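Local coordinates for protein NADPH-ferredoxin reductase FprA (Mycobacterium tuberculosis, PDB 1LQT) that binds FAD and transfers electrons between NADPH and ferredoxin, and may supply electrons to cytochrome P450 systems, at residues A15-A20 / G366-N371; W359-P364 / Q376-T381; S11-F16 / K65-T70. One frame throughout, in Å; residues are numbered along the deposited sequence.

Contact 1 of 3, residues A15-A20 / G366-N371. With FAD (flavin-adenine dinucleotide), chain H.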
loop_
_atom_site.group_PDB
_atom_site.type_symbol
_atom_site.label_atom_id
_atom_site.label_comp_id
_atom_site.label_asym_id
_atom_site.label_seq_id
_atom_site.Cartn_x
_atom_site.Cartn_y
_atom_site.Cartn_z
ATOM N N ALA A 15 0.973 12.613 1.376
ATOM C CA ALA A 15 0.538 13.829 0.699
ATOM C C ALA A 15 -0.311 14.705 1.606
ATOM O O ALA A 15 -0.111 15.913 1.686
ATOM C CB ALA A 15 -0.227 13.467 -0.545
ATOM N N PHE A 16 -1.301 14.095 2.257
ATOM C CA PHE A 16 -2.191 14.870 3.118
ATOM C C PHE A 16 -1.539 15.375 4.377
ATOM O O PHE A 16 -1.850 16.487 4.845
ATOM C CB PHE A 16 -3.487 14.109 3.419
ATOM C CG PHE A 16 -4.524 14.355 2.385
ATOM C CD1 PHE A 16 -5.224 15.556 2.391
ATOM C CD2 PHE A 16 -4.808 13.428 1.388
ATOM C CE1 PHE A 16 -6.171 15.818 1.419
ATOM C CE2 PHE A 16 -5.738 13.719 0.425
ATOM C CZ PHE A 16 -6.405 14.902 0.438
ATOM N N PHE A 17 -0.606 14.610 4.939
ATOM C CA PHE A 17 0.145 15.107 6.075
ATOM C C PHE A 17 1.047 16.271 5.645
ATOM O O PHE A 17 1.151 17.277 6.349
ATOM C CB PHE A 17 0.951 13.992 6.736
ATOM C CG PHE A 17 0.096 12.927 7.443
ATOM C CD1 PHE A 17 -0.964 13.245 8.255
ATOM C CD2 PHE A 17 0.420 11.595 7.307
ATOM C CE1 PHE A 17 -1.688 12.263 8.872
ATOM C CE2 PHE A 17 -0.319 10.626 7.961
ATOM C CZ PHE A 17 -1.342 10.967 8.730
ATOM N N ALA A 18 1.645 16.161 4.472
ATOM C CA ALA A 18 2.452 17.269 3.961
ATOM C C ALA A 18 1.589 18.518 3.767
ATOM O O ALA A 18 1.982 19.615 4.128
ATOM C CB ALA A 18 3.134 16.871 2.668
ATOM N N ALA A 19 0.410 18.324 3.166
ATOM C CA ALA A 19 -0.493 19.451 2.946
ATOM C C ALA A 19 -0.831 20.128 4.257
ATOM O O ALA A 19 -0.790 21.362 4.371
ATOM C CB ALA A 19 -1.750 18.994 2.236
ATOM N N ALA A 20 -1.172 19.328 5.255
ATOM C CA ALA A 20 -1.512 19.888 6.542
ATOM C C ALA A 20 -0.348 20.642 7.144
ATOM O O ALA A 20 -0.529 21.723 7.715
ATOM C CB ALA A 20 -2.015 18.804 7.493
ATOM N N GLY A 366 5.628 0.848 7.225
ATOM C CA GLY A 366 5.034 1.662 8.247
ATOM C C GLY A 366 3.536 1.798 8.094
ATOM O O GLY A 366 3.002 1.878 6.984
ATOM N N VAL A 367 2.882 1.910 9.236
ATOM C CA VAL A 367 1.470 2.205 9.303
ATOM C C VAL A 367 1.220 3.643 8.816
ATOM O O VAL A 367 2.136 4.450 8.651
ATOM C CB VAL A 367 0.923 2.010 10.720
ATOM C CG1 VAL A 367 0.981 0.546 11.112
ATOM C CG2 VAL A 367 1.618 2.859 11.752
ATOM N N ILE A 368 -0.037 3.957 8.628
ATOM C CA ILE A 368 -0.399 5.260 8.116
ATOM C C ILE A 368 0.272 6.388 8.880
ATOM O O ILE A 368 0.819 7.325 8.289
ATOM C CB ILE A 368 -1.934 5.395 8.145
ATOM C CG1 ILE A 368 -2.552 4.464 7.103
ATOM C CG2 ILE A 368 -2.383 6.820 7.913
ATOM C CD1 ILE A 368 -4.015 4.120 7.357
ATOM N N GLY A 369 0.229 6.320 10.206
ATOM C CA GLY A 369 0.748 7.388 11.040
ATOM C C GLY A 369 2.225 7.642 10.938
ATOM O O GLY A 369 2.678 8.720 11.281
ATOM N N THR A 370 2.995 6.671 10.468
ATOM C CA THR A 370 4.439 6.862 10.316
ATOM C C THR A 370 4.735 7.918 9.268
ATOM O O THR A 370 5.813 8.487 9.248
ATOM C CB THR A 370 5.193 5.571 9.938
ATOM O OG1 THR A 370 4.767 5.041 8.661
ATOM C CG2 THR A 370 4.998 4.483 10.986
ATOM N N ASN A 371 3.770 8.204 8.401
ATOM C CA ASN A 371 3.967 9.197 7.356
ATOM C C ASN A 371 3.861 10.632 7.849
ATOM O O ASN A 371 4.245 11.554 7.139
ATOM C CB ASN A 371 2.978 8.922 6.231
ATOM C CG ASN A 371 3.208 7.569 5.606
ATOM O OD1 ASN A 371 4.199 7.384 4.925
ATOM N ND2 ASN A 371 2.336 6.625 5.886
HETATM P PA FAD H . 0.094 5.827 -0.932
HETATM O O1A FAD H . 0.404 4.667 -1.789
HETATM O O2A FAD H . -0.935 5.711 0.131
HETATM O O5B FAD H . -0.352 7.048 -1.863
HETATM C C5B FAD H . 0.344 7.305 -3.088
HETATM C C4B FAD H . -0.622 8.077 -3.979
HETATM O O4B FAD H . 0.138 8.594 -5.069
HETATM C C3B FAD H . -1.741 7.219 -4.580
HETATM O O3B FAD H . -3.008 7.819 -4.441
HETATM C C2B FAD H . -1.313 7.074 -6.016
HETATM O O2B FAD H . -2.343 6.811 -6.941
HETATM C C1B FAD H . -0.601 8.411 -6.261
HETATM N N9A FAD H . 0.332 8.411 -7.380
HETATM C C8A FAD H . 1.303 7.480 -7.626
HETATM N N7A FAD H . 2.004 7.768 -8.715
HETATM C C5A FAD H . 1.430 8.923 -9.210
HETATM C C6A FAD H . 1.727 9.691 -10.338
HETATM N N6A FAD H . 2.724 9.434 -11.170
HETATM N N1A FAD H . 0.964 10.800 -10.543
HETATM C C2A FAD H . -0.026 11.108 -9.662
HETATM N N3A FAD H . -0.358 10.420 -8.562
HETATM C C4A FAD H . 0.400 9.334 -8.380
HETATM N N1 FAD H . -1.463 1.145 7.472
HETATM C C2 FAD H . -2.220 1.203 8.603
HETATM O O2 FAD H . -2.012 2.045 9.457
HETATM N N3 FAD H . -3.224 0.265 8.784
HETATM C C4 FAD H . -3.567 -0.675 7.857
HETATM O O4 FAD H . -4.511 -1.469 8.065
HETATM C C4X FAD H . -2.819 -0.694 6.674
HETATM N N5 FAD H . -3.115 -1.596 5.676
HETATM C C5X FAD H . -2.348 -1.631 4.541
HETATM C C6 FAD H . -2.621 -2.547 3.555
HETATM C C7 FAD H . -1.831 -2.672 2.426
HETATM C C7M FAD H . -2.180 -3.678 1.364
HETATM C C8 FAD H . -0.741 -1.806 2.282
HETATM C C8M FAD H . 0.167 -1.911 1.087
HETATM C C9 FAD H . -0.463 -0.854 3.261
HETATM C C9A FAD H . -1.254 -0.752 4.397
HETATM N N10 FAD H . -0.980 0.180 5.403
HETATM C C10 FAD H . -1.770 0.228 6.525
HETATM C "C1'" FAD H . 0.128 1.172 5.276
HETATM C "C2'" FAD H . -0.341 2.445 4.575
HETATM O "O2'" FAD H . -1.080 2.074 3.438
HETATM C "C3'" FAD H . 0.881 3.290 4.165
HETATM O "O3'" FAD H . 1.620 3.699 5.312
HETATM C "C4'" FAD H . 0.557 4.611 3.467
HETATM O "O4'" FAD H . -0.601 4.497 2.645
HETATM C "C5'" FAD H . 1.748 5.078 2.629
HETATM O "O5'" FAD H . 1.408 6.405 2.206
HETATM P P FAD H . 2.012 7.123 0.926
HETATM O O1P FAD H . 1.377 8.460 0.935
HETATM O O2P FAD H . 3.504 7.060 0.867
HETATM O O3P FAD H . 1.528 6.276 -0.325
#

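Contact 2 of 3, residues W359-P364 / Q376-T381. With FAD (flavin-adenine dinucleotide), chain H.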
loop_
_atom_site.group_PDB
_atom_site.type_symbol
_atom_site.label_atom_id
_atom_site.label_comp_id
_atom_site.label_asym_id
_atom_site.label_seq_id
_atom_site.Cartn_x
_atom_site.Cartn_y
_atom_site.Cartn_z
ATOM N N TRP A 359 6.242 6.543 1.361
ATOM C CA TRP A 359 6.921 5.337 0.912
ATOM C C TRP A 359 7.898 5.535 -0.240
ATOM O O TRP A 359 8.845 4.778 -0.331
ATOM C CB TRP A 359 5.874 4.265 0.599
ATOM C CG TRP A 359 5.278 3.656 1.829
ATOM C CD1 TRP A 359 5.429 4.065 3.110
ATOM C CD2 TRP A 359 4.504 2.464 1.876
ATOM N NE1 TRP A 359 4.796 3.198 3.965
ATOM C CE2 TRP A 359 4.243 2.189 3.227
ATOM C CE3 TRP A 359 4.039 1.565 0.906
ATOM C CZ2 TRP A 359 3.557 1.063 3.626
ATOM C CZ3 TRP A 359 3.361 0.418 1.330
ATOM C CH2 TRP A 359 3.140 0.195 2.674
ATOM N N ILE A 360 7.694 6.520 -1.107
ATOM C CA ILE A 360 8.657 6.739 -2.154
ATOM C C ILE A 360 9.986 7.297 -1.603
ATOM O O ILE A 360 11.019 7.159 -2.240
ATOM C CB ILE A 360 8.078 7.644 -3.279
ATOM C CG1 ILE A 360 8.927 7.505 -4.564
ATOM C CG2 ILE A 360 7.983 9.102 -2.860
ATOM C CD1 ILE A 360 8.960 6.113 -5.212
ATOM N N LYS A 361 9.925 7.940 -0.447
ATOM C CA LYS A 361 11.090 8.474 0.274
ATOM C C LYS A 361 11.767 7.422 1.140
ATOM O O LYS A 361 12.999 7.312 1.111
ATOM C CB LYS A 361 10.656 9.650 1.172
ATOM C CG LYS A 361 11.745 10.248 2.123
ATOM C CD LYS A 361 11.075 11.308 3.052
ATOM C CE LYS A 361 12.023 11.904 4.092
ATOM N NZ LYS A 361 11.279 12.842 5.005
ATOM N N ARG A 362 10.961 6.716 1.935
ATOM C CA ARG A 362 11.429 5.859 3.029
ATOM C C ARG A 362 11.430 4.394 2.728
ATOM O O ARG A 362 11.953 3.619 3.517
ATOM C CB ARG A 362 10.445 5.990 4.203
ATOM C CG ARG A 362 10.292 7.312 4.787
ATOM C CD ARG A 362 9.666 7.251 6.136
ATOM N NE ARG A 362 8.233 7.016 5.963
ATOM C CZ ARG A 362 7.561 5.991 6.472
ATOM N NH1 ARG A 362 8.179 5.102 7.234
ATOM N NH2 ARG A 362 6.264 5.834 6.224
ATOM N N GLY A 363 10.831 3.989 1.636
ATOM C CA GLY A 363 10.580 2.592 1.377
ATOM C C GLY A 363 9.217 2.204 1.933
ATOM O O GLY A 363 8.627 2.925 2.717
ATOM N N PRO A 364 8.754 1.033 1.519
ATOM C CA PRO A 364 7.366 0.661 1.737
ATOM C C PRO A 364 7.091 0.000 3.041
ATOM O O PRO A 364 6.604 -1.157 3.058
ATOM C CB PRO A 364 7.108 -0.295 0.589
ATOM C CG PRO A 364 8.412 -0.992 0.408
ATOM C CD PRO A 364 9.445 0.095 0.616
ATOM N N GLN A 376 6.297 16.020 7.921
ATOM C CA GLN A 376 6.604 17.252 8.636
ATOM C C GLN A 376 8.071 17.623 8.451
ATOM O O GLN A 376 8.400 18.772 8.223
ATOM C CB GLN A 376 6.301 17.083 10.115
ATOM C CG GLN A 376 6.546 18.344 10.927
ATOM C CD GLN A 376 5.572 19.446 10.566
ATOM O OE1 GLN A 376 4.363 19.253 10.691
ATOM N NE2 GLN A 376 6.073 20.598 10.115
ATOM N N ASP A 377 8.931 16.611 8.541
ATOM C CA ASP A 377 10.355 16.819 8.362
ATOM C C ASP A 377 10.676 17.340 6.978
ATOM O O ASP A 377 11.450 18.305 6.830
ATOM C CB ASP A 377 11.118 15.528 8.658
ATOM C CG ASP A 377 11.143 15.197 10.137
ATOM O OD1 ASP A 377 10.888 16.079 10.978
ATOM O OD2 ASP A 377 11.404 14.061 10.535
ATOM N N THR A 378 10.100 16.707 5.965
ATOM C CA THR A 378 10.300 17.181 4.609
ATOM C C THR A 378 9.812 18.645 4.458
ATOM O O THR A 378 10.493 19.482 3.836
ATOM C CB THR A 378 9.561 16.292 3.590
ATOM O OG1 THR A 378 10.186 15.013 3.464
ATOM C CG2 THR A 378 9.668 16.900 2.245
ATOM N N VAL A 379 8.625 18.917 4.986
ATOM C CA VAL A 379 8.038 20.252 4.843
ATOM C C VAL A 379 8.865 21.316 5.542
ATOM O O VAL A 379 9.066 22.391 5.002
ATOM C CB VAL A 379 6.566 20.248 5.301
ATOM C CG1 VAL A 379 6.066 21.647 5.508
ATOM C CG2 VAL A 379 5.701 19.496 4.283
ATOM N N ASP A 380 9.432 20.974 6.700
ATOM C CA ASP A 380 10.284 21.925 7.379
ATOM C C ASP A 380 11.471 22.289 6.484
ATOM O O ASP A 380 11.851 23.450 6.362
ATOM C CB ASP A 380 10.823 21.342 8.668
ATOM C CG ASP A 380 9.788 21.221 9.772
ATOM O OD1 ASP A 380 8.697 21.824 9.714
ATOM O OD2 ASP A 380 10.052 20.534 10.793
ATOM N N THR A 381 12.099 21.286 5.884
ATOM C CA THR A 381 13.218 21.531 4.962
ATOM C C THR A 381 12.807 22.403 3.777
ATOM O O THR A 381 13.495 23.359 3.414
ATOM C CB THR A 381 13.760 20.188 4.424
ATOM O OG1 THR A 381 14.208 19.362 5.501
ATOM C CG2 THR A 381 14.954 20.403 3.523
HETATM P PA FAD H . 0.094 5.827 -0.932
HETATM O O1A FAD H . 0.404 4.667 -1.789
HETATM O O2A FAD H . -0.935 5.711 0.131
HETATM O O5B FAD H . -0.352 7.048 -1.863
HETATM C C5B FAD H . 0.344 7.305 -3.088
HETATM C C4B FAD H . -0.622 8.077 -3.979
HETATM O O4B FAD H . 0.138 8.594 -5.069
HETATM C C3B FAD H . -1.741 7.219 -4.580
HETATM O O3B FAD H . -3.008 7.819 -4.441
HETATM C C2B FAD H . -1.313 7.074 -6.016
HETATM O O2B FAD H . -2.343 6.811 -6.941
HETATM C C1B FAD H . -0.601 8.411 -6.261
HETATM N N9A FAD H . 0.332 8.411 -7.380
HETATM C C8A FAD H . 1.303 7.480 -7.626
HETATM N N7A FAD H . 2.004 7.768 -8.715
HETATM C C5A FAD H . 1.430 8.923 -9.210
HETATM C C6A FAD H . 1.727 9.691 -10.338
HETATM N N6A FAD H . 2.724 9.434 -11.170
HETATM N N1A FAD H . 0.964 10.800 -10.543
HETATM C C2A FAD H . -0.026 11.108 -9.662
HETATM N N3A FAD H . -0.358 10.420 -8.562
HETATM C C4A FAD H . 0.400 9.334 -8.380
HETATM N N1 FAD H . -1.463 1.145 7.472
HETATM C C2 FAD H . -2.220 1.203 8.603
HETATM O O2 FAD H . -2.012 2.045 9.457
HETATM N N3 FAD H . -3.224 0.265 8.784
HETATM C C4 FAD H . -3.567 -0.675 7.857
HETATM O O4 FAD H . -4.511 -1.469 8.065
HETATM C C4X FAD H . -2.819 -0.694 6.674
HETATM N N5 FAD H . -3.115 -1.596 5.676
HETATM C C5X FAD H . -2.348 -1.631 4.541
HETATM C C6 FAD H . -2.621 -2.547 3.555
HETATM C C7 FAD H . -1.831 -2.672 2.426
HETATM C C7M FAD H . -2.180 -3.678 1.364
HETATM C C8 FAD H . -0.741 -1.806 2.282
HETATM C C8M FAD H . 0.167 -1.911 1.087
HETATM C C9 FAD H . -0.463 -0.854 3.261
HETATM C C9A FAD H . -1.254 -0.752 4.397
HETATM N N10 FAD H . -0.980 0.180 5.403
HETATM C C10 FAD H . -1.770 0.228 6.525
HETATM C "C1'" FAD H . 0.128 1.172 5.276
HETATM C "C2'" FAD H . -0.341 2.445 4.575
HETATM O "O2'" FAD H . -1.080 2.074 3.438
HETATM C "C3'" FAD H . 0.881 3.290 4.165
HETATM O "O3'" FAD H . 1.620 3.699 5.312
HETATM C "C4'" FAD H . 0.557 4.611 3.467
HETATM O "O4'" FAD H . -0.601 4.497 2.645
HETATM C "C5'" FAD H . 1.748 5.078 2.629
HETATM O "O5'" FAD H . 1.408 6.405 2.206
HETATM P P FAD H . 2.012 7.123 0.926
HETATM O O1P FAD H . 1.377 8.460 0.935
HETATM O O2P FAD H . 3.504 7.060 0.867
HETATM O O3P FAD H . 1.528 6.276 -0.325
#

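Contact 3 of 3, residues S11-F16 / K65-T70. With FAD (flavin-adenine dinucleotide), chain H.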
loop_
_atom_site.group_PDB
_atom_site.type_symbol
_atom_site.label_atom_id
_atom_site.label_comp_id
_atom_site.label_asym_id
_atom_site.label_seq_id
_atom_site.Cartn_x
_atom_site.Cartn_y
_atom_site.Cartn_z
ATOM N N SER A 11 -2.087 11.622 -3.357
ATOM C CA SER A 11 -3.133 12.047 -2.413
ATOM C C SER A 11 -3.370 11.013 -1.317
ATOM O O SER A 11 -4.457 10.948 -0.757
ATOM C CB SER A 11 -4.411 12.360 -3.165
ATOM O OG SER A 11 -4.985 11.209 -3.740
ATOM N N GLY A 12 -2.348 10.222 -1.024
ATOM C CA GLY A 12 -2.384 9.327 0.105
ATOM C C GLY A 12 -2.000 10.033 1.391
ATOM O O GLY A 12 -1.919 11.254 1.472
ATOM N N PRO A 13 -1.778 9.249 2.452
ATOM C CA PRO A 13 -1.430 9.831 3.748
ATOM C C PRO A 13 -0.257 10.782 3.720
ATOM O O PRO A 13 -0.335 11.841 4.322
ATOM C CB PRO A 13 -1.160 8.592 4.613
ATOM C CG PRO A 13 -1.924 7.533 4.011
ATOM C CD PRO A 13 -1.929 7.774 2.525
ATOM N N SER A 14 0.851 10.425 3.099
ATOM C CA SER A 14 2.008 11.309 3.150
ATOM C C SER A 14 1.708 12.648 2.473
ATOM O O SER A 14 2.112 13.687 2.978
ATOM C CB SER A 14 3.261 10.632 2.592
ATOM O OG SER A 14 3.246 10.447 1.198
ATOM N N ALA A 15 0.973 12.613 1.376
ATOM C CA ALA A 15 0.538 13.829 0.699
ATOM C C ALA A 15 -0.311 14.705 1.606
ATOM O O ALA A 15 -0.111 15.913 1.686
ATOM C CB ALA A 15 -0.227 13.467 -0.545
ATOM N N PHE A 16 -1.301 14.095 2.257
ATOM C CA PHE A 16 -2.191 14.870 3.118
ATOM C C PHE A 16 -1.539 15.375 4.377
ATOM O O PHE A 16 -1.850 16.487 4.845
ATOM C CB PHE A 16 -3.487 14.109 3.419
ATOM C CG PHE A 16 -4.524 14.355 2.385
ATOM C CD1 PHE A 16 -5.224 15.556 2.391
ATOM C CD2 PHE A 16 -4.808 13.428 1.388
ATOM C CE1 PHE A 16 -6.171 15.818 1.419
ATOM C CE2 PHE A 16 -5.738 13.719 0.425
ATOM C CZ PHE A 16 -6.405 14.902 0.438
ATOM N N LYS A 65 -11.256 11.231 7.182
ATOM C CA LYS A 65 -11.967 12.421 7.611
ATOM C C LYS A 65 -11.021 13.579 7.818
ATOM O O LYS A 65 -11.341 14.720 7.540
ATOM C CB LYS A 65 -12.700 12.141 8.913
ATOM C CG LYS A 65 -13.910 11.303 8.782
ATOM C CD LYS A 65 -15.080 12.136 8.318
ATOM C CE LYS A 65 -16.378 11.426 8.494
ATOM N NZ LYS A 65 -17.469 12.339 8.115
ATOM N N GLN A 66 -9.840 13.293 8.362
ATOM C CA GLN A 66 -8.805 14.304 8.554
ATOM C C GLN A 66 -8.383 14.889 7.208
ATOM O O GLN A 66 -8.159 16.088 7.080
ATOM C CB GLN A 66 -7.560 13.695 9.224
ATOM C CG GLN A 66 -7.642 13.409 10.644
ATOM C CD GLN A 66 -6.264 13.035 11.236
ATOM O OE1 GLN A 66 -5.172 13.401 10.696
ATOM N NE2 GLN A 66 -6.309 12.305 12.333
ATOM N N PHE A 67 -8.212 14.012 6.220
ATOM C CA PHE A 67 -7.832 14.447 4.900
ATOM C C PHE A 67 -8.918 15.345 4.311
ATOM O O PHE A 67 -8.621 16.342 3.671
ATOM C CB PHE A 67 -7.564 13.246 3.965
ATOM C CG PHE A 67 -6.535 12.237 4.486
ATOM C CD1 PHE A 67 -5.652 12.539 5.510
ATOM C CD2 PHE A 67 -6.505 10.972 3.947
ATOM C CE1 PHE A 67 -4.730 11.609 5.927
ATOM C CE2 PHE A 67 -5.577 10.026 4.382
ATOM C CZ PHE A 67 -4.717 10.349 5.360
ATOM N N GLU A 68 -10.168 14.984 4.540
ATOM C CA GLU A 68 -11.294 15.780 4.032
ATOM C C GLU A 68 -11.304 17.163 4.673
ATOM O O GLU A 68 -11.575 18.149 4.010
ATOM C CB GLU A 68 -12.612 15.068 4.290
ATOM C CG GLU A 68 -12.769 13.832 3.412
ATOM C CD GLU A 68 -14.014 13.031 3.717
ATOM O OE1 GLU A 68 -14.217 12.694 4.895
ATOM O OE2 GLU A 68 -14.735 12.709 2.790
ATOM N N LYS A 69 -11.001 17.230 5.955
ATOM C CA LYS A 69 -10.949 18.511 6.627
ATOM C C LYS A 69 -9.843 19.381 6.034
ATOM O O LYS A 69 -10.054 20.559 5.798
ATOM C CB LYS A 69 -10.746 18.306 8.124
ATOM C CG LYS A 69 -10.823 19.584 8.948
ATOM C CD LYS A 69 -10.787 19.312 10.442
ATOM C CE LYS A 69 -10.474 20.574 11.219
ATOM N NZ LYS A 69 -11.455 21.627 10.874
ATOM N N THR A 70 -8.680 18.804 5.736
ATOM C CA THR A 70 -7.629 19.566 5.088
ATOM C C THR A 70 -8.113 20.070 3.725
ATOM O O THR A 70 -7.890 21.216 3.353
ATOM C CB THR A 70 -6.394 18.691 4.950
ATOM O OG1 THR A 70 -5.875 18.437 6.255
ATOM C CG2 THR A 70 -5.294 19.370 4.123
HETATM P PA FAD H . 0.094 5.827 -0.932
HETATM O O1A FAD H . 0.404 4.667 -1.789
HETATM O O2A FAD H . -0.935 5.711 0.131
HETATM O O5B FAD H . -0.352 7.048 -1.863
HETATM C C5B FAD H . 0.344 7.305 -3.088
HETATM C C4B FAD H . -0.622 8.077 -3.979
HETATM O O4B FAD H . 0.138 8.594 -5.069
HETATM C C3B FAD H . -1.741 7.219 -4.580
HETATM O O3B FAD H . -3.008 7.819 -4.441
HETATM C C2B FAD H . -1.313 7.074 -6.016
HETATM O O2B FAD H . -2.343 6.811 -6.941
HETATM C C1B FAD H . -0.601 8.411 -6.261
HETATM N N9A FAD H . 0.332 8.411 -7.380
HETATM C C8A FAD H . 1.303 7.480 -7.626
HETATM N N7A FAD H . 2.004 7.768 -8.715
HETATM C C5A FAD H . 1.430 8.923 -9.210
HETATM C C6A FAD H . 1.727 9.691 -10.338
HETATM N N6A FAD H . 2.724 9.434 -11.170
HETATM N N1A FAD H . 0.964 10.800 -10.543
HETATM C C2A FAD H . -0.026 11.108 -9.662
HETATM N N3A FAD H . -0.358 10.420 -8.562
HETATM C C4A FAD H . 0.400 9.334 -8.380
HETATM N N1 FAD H . -1.463 1.145 7.472
HETATM C C2 FAD H . -2.220 1.203 8.603
HETATM O O2 FAD H . -2.012 2.045 9.457
HETATM N N3 FAD H . -3.224 0.265 8.784
HETATM C C4 FAD H . -3.567 -0.675 7.857
HETATM O O4 FAD H . -4.511 -1.469 8.065
HETATM C C4X FAD H . -2.819 -0.694 6.674
HETATM N N5 FAD H . -3.115 -1.596 5.676
HETATM C C5X FAD H . -2.348 -1.631 4.541
HETATM C C6 FAD H . -2.621 -2.547 3.555
HETATM C C7 FAD H . -1.831 -2.672 2.426
HETATM C C7M FAD H . -2.180 -3.678 1.364
HETATM C C8 FAD H . -0.741 -1.806 2.282
HETATM C C8M FAD H . 0.167 -1.911 1.087
HETATM C C9 FAD H . -0.463 -0.854 3.261
HETATM C C9A FAD H . -1.254 -0.752 4.397
HETATM N N10 FAD H . -0.980 0.180 5.403
HETATM C C10 FAD H . -1.770 0.228 6.525
HETATM C "C1'" FAD H . 0.128 1.172 5.276
HETATM C "C2'" FAD H . -0.341 2.445 4.575
HETATM O "O2'" FAD H . -1.080 2.074 3.438
HETATM C "C3'" FAD H . 0.881 3.290 4.165
HETATM O "O3'" FAD H . 1.620 3.699 5.312
HETATM C "C4'" FAD H . 0.557 4.611 3.467
HETATM O "O4'" FAD H . -0.601 4.497 2.645
HETATM C "C5'" FAD H . 1.748 5.078 2.629
HETATM O "O5'" FAD H . 1.408 6.405 2.206
HETATM P P FAD H . 2.012 7.123 0.926
HETATM O O1P FAD H . 1.377 8.460 0.935
HETATM O O2P FAD H . 3.504 7.060 0.867
HETATM O O3P FAD H . 1.528 6.276 -0.325
HETATM O O HOH W 1 -4.373 16.124 6.288
#

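Contact 1 of 3, residues A15-A20 / G366-N371
Phe17 reaches from the helix 13-28 to the turn that leads into helix 370-391, and alone of 15-20 makes the contact, mostly through its ring. Its CB lies near Asn371 O. With CG anti to the carbonyl carbon (chi1 -68°), the ring swings toward the turn, and CD2 comes to 3.6 Å from Asn371 C. One atom further out, CE2 touches Ile368 O at 3.5 Å, with the carbonyl oxygen at the ring edge and near its plane. Asn371 CB also stands at this edge, in the plane of the ring, and Ile368 CG2 lies 4.3 Å from CE2. No hydrogen bond joins the two segments.

The backbone that Phe17 meets is held by bonds of its own. Ile368 O accepts from Asn371 N and from Asn371 ND2, both approaching from the same face of its plane, and the side-chain donor sits 2.9 Å from this oxygen. The same ND2 reaches FAD O3' at 3.1 Å, so the amide bridges the turn and the ribityl chain, while OD1 is taken by Arg362 NH2. FAD O3' in turn donates to Gly366 O. At the flavin, Ile368 N points almost straight at FAD O2 (2.9 Å, 173°). CD1 of Ile368 lies over one face of the pyrimidine portion, 3.6 Å from FAD C2, with CG1 on the same side nearer N1 and O2. Val367 to Thr370 form a type I beta turn. The segment 366-371 contributes to the FAD site, and Phe17, on the helix of the dinucleotide-binding Rossmann motif, backs it at Ile368 O and Asn371.

Contact 2 of 3, residues W359-P364 / Q376-T381
Lys361 NZ donates to Thr378 OG1 at 2.9 Å, linking the short helix 359-362 to helix 370-391 in the FAD-binding part of this Rossmann-type reductase. The lysine is extended throughout, with CG anti to the backbone N (chi1 174°), and runs antiparallel to the threonine side chain, so that NZ comes alongside OG1. Its ammonium also forms a salt bridge with Asp374, one turn earlier on the same helix as Thr378, and Thr378 OG1 is bonded to Val356 O of the strand 354-356. Asp377 OD2 lies 5.7 Å from Lys361 NZ and would probably add to the negative potential around it, although it is paired with Lys373.

Further out, the helix that carries Lys361 begins at the cofactor. Gly363, with positive phi, ends this single turn, and its N bonds to Trp359 O. The chain then folds back, laying Pro364 CA 3.3 Å above one face of the Trp359 indole. The opposite face receives FAD C5', and along the six-membered ring CZ2 meets FAD C3' while CH2 approaches FAD C9. At the start of the helix, Trp359 N donates to the pyrophosphate oxygen FAD O2P over 2.8 Å, at an N-H...O angle of 163°.

Contact 3 of 3, residues S11-F16 / K65-T70
FAD O1P is gripped twice by Ser14, which donates to it from OG at 2.7 Å and from its backbone N at 3.0 Å. The hydroxyl takes the position between the backbone N and the carbonyl carbon (chi1 71°), which brings it round to the same phosphate oxygen as the amide. Gly12 occupies the N-cap position of the helix, whose dipole would help to stabilise the pyrophosphate, and Pro13 CD rests against FAD O2A on the second phosphate. These residues fit the glycine-rich turn of a Rossmann-type dinucleotide-binding motif.

Away from the cofactor, Phe16 and Phe67 lock the two helices together. They form an offset pair, planes 9° apart and centroids separated by 4.9 Å, with little of one ring over the other. Each ring instead receives the other's CB over a face: Phe67 CB sits 3.6 Å from the centroid of the Phe16 ring and almost over its centre, while Phe16 CB approaches the Phe67 ring less squarely. Phe16 CE1 reaches past this to Phe67 O at 3.4 Å. At the far end of Phe67, CZ meets Pro13 CA at 3.7 Å, and Thr70 CG2 borders the edge of the Phe16 ring. A water joins the helices nearby, donating to Phe16 O and hydrogen-bonded to Thr70 OG1 at 2.8 Å.

The helix 64-71 thus packs along the first turns of helix 13-28. Met38 of the strand 34-40 touches Phe16, Val49 of the helix 48-51 touches both Pro13 and Phe67, and Thr70 continues the interface onto Ala19 and Ala20.

From the N terminus, the first connection to close is contact 3, where the chain returns after 48 intervening residues to set helix 64-71 against the start of helix 13-28. Contact 1 starts from the same helix, sharing Ala15 and Phe16, but closes a far longer loop of 345 residues, bringing the turn that leads into helix 370-391 back to the N-terminal motif. Contact 2 follows contact 3 in series and closes a short loop, 11 residues between its segments, joining helix 359-362 to helix 370-391; it crosses contact 1, since 366-371 lies within that loop. Helix 13-28 thus joins contacts 3 and 1, helix 370-391 joins contacts 1 and 2, and FAD touches all three.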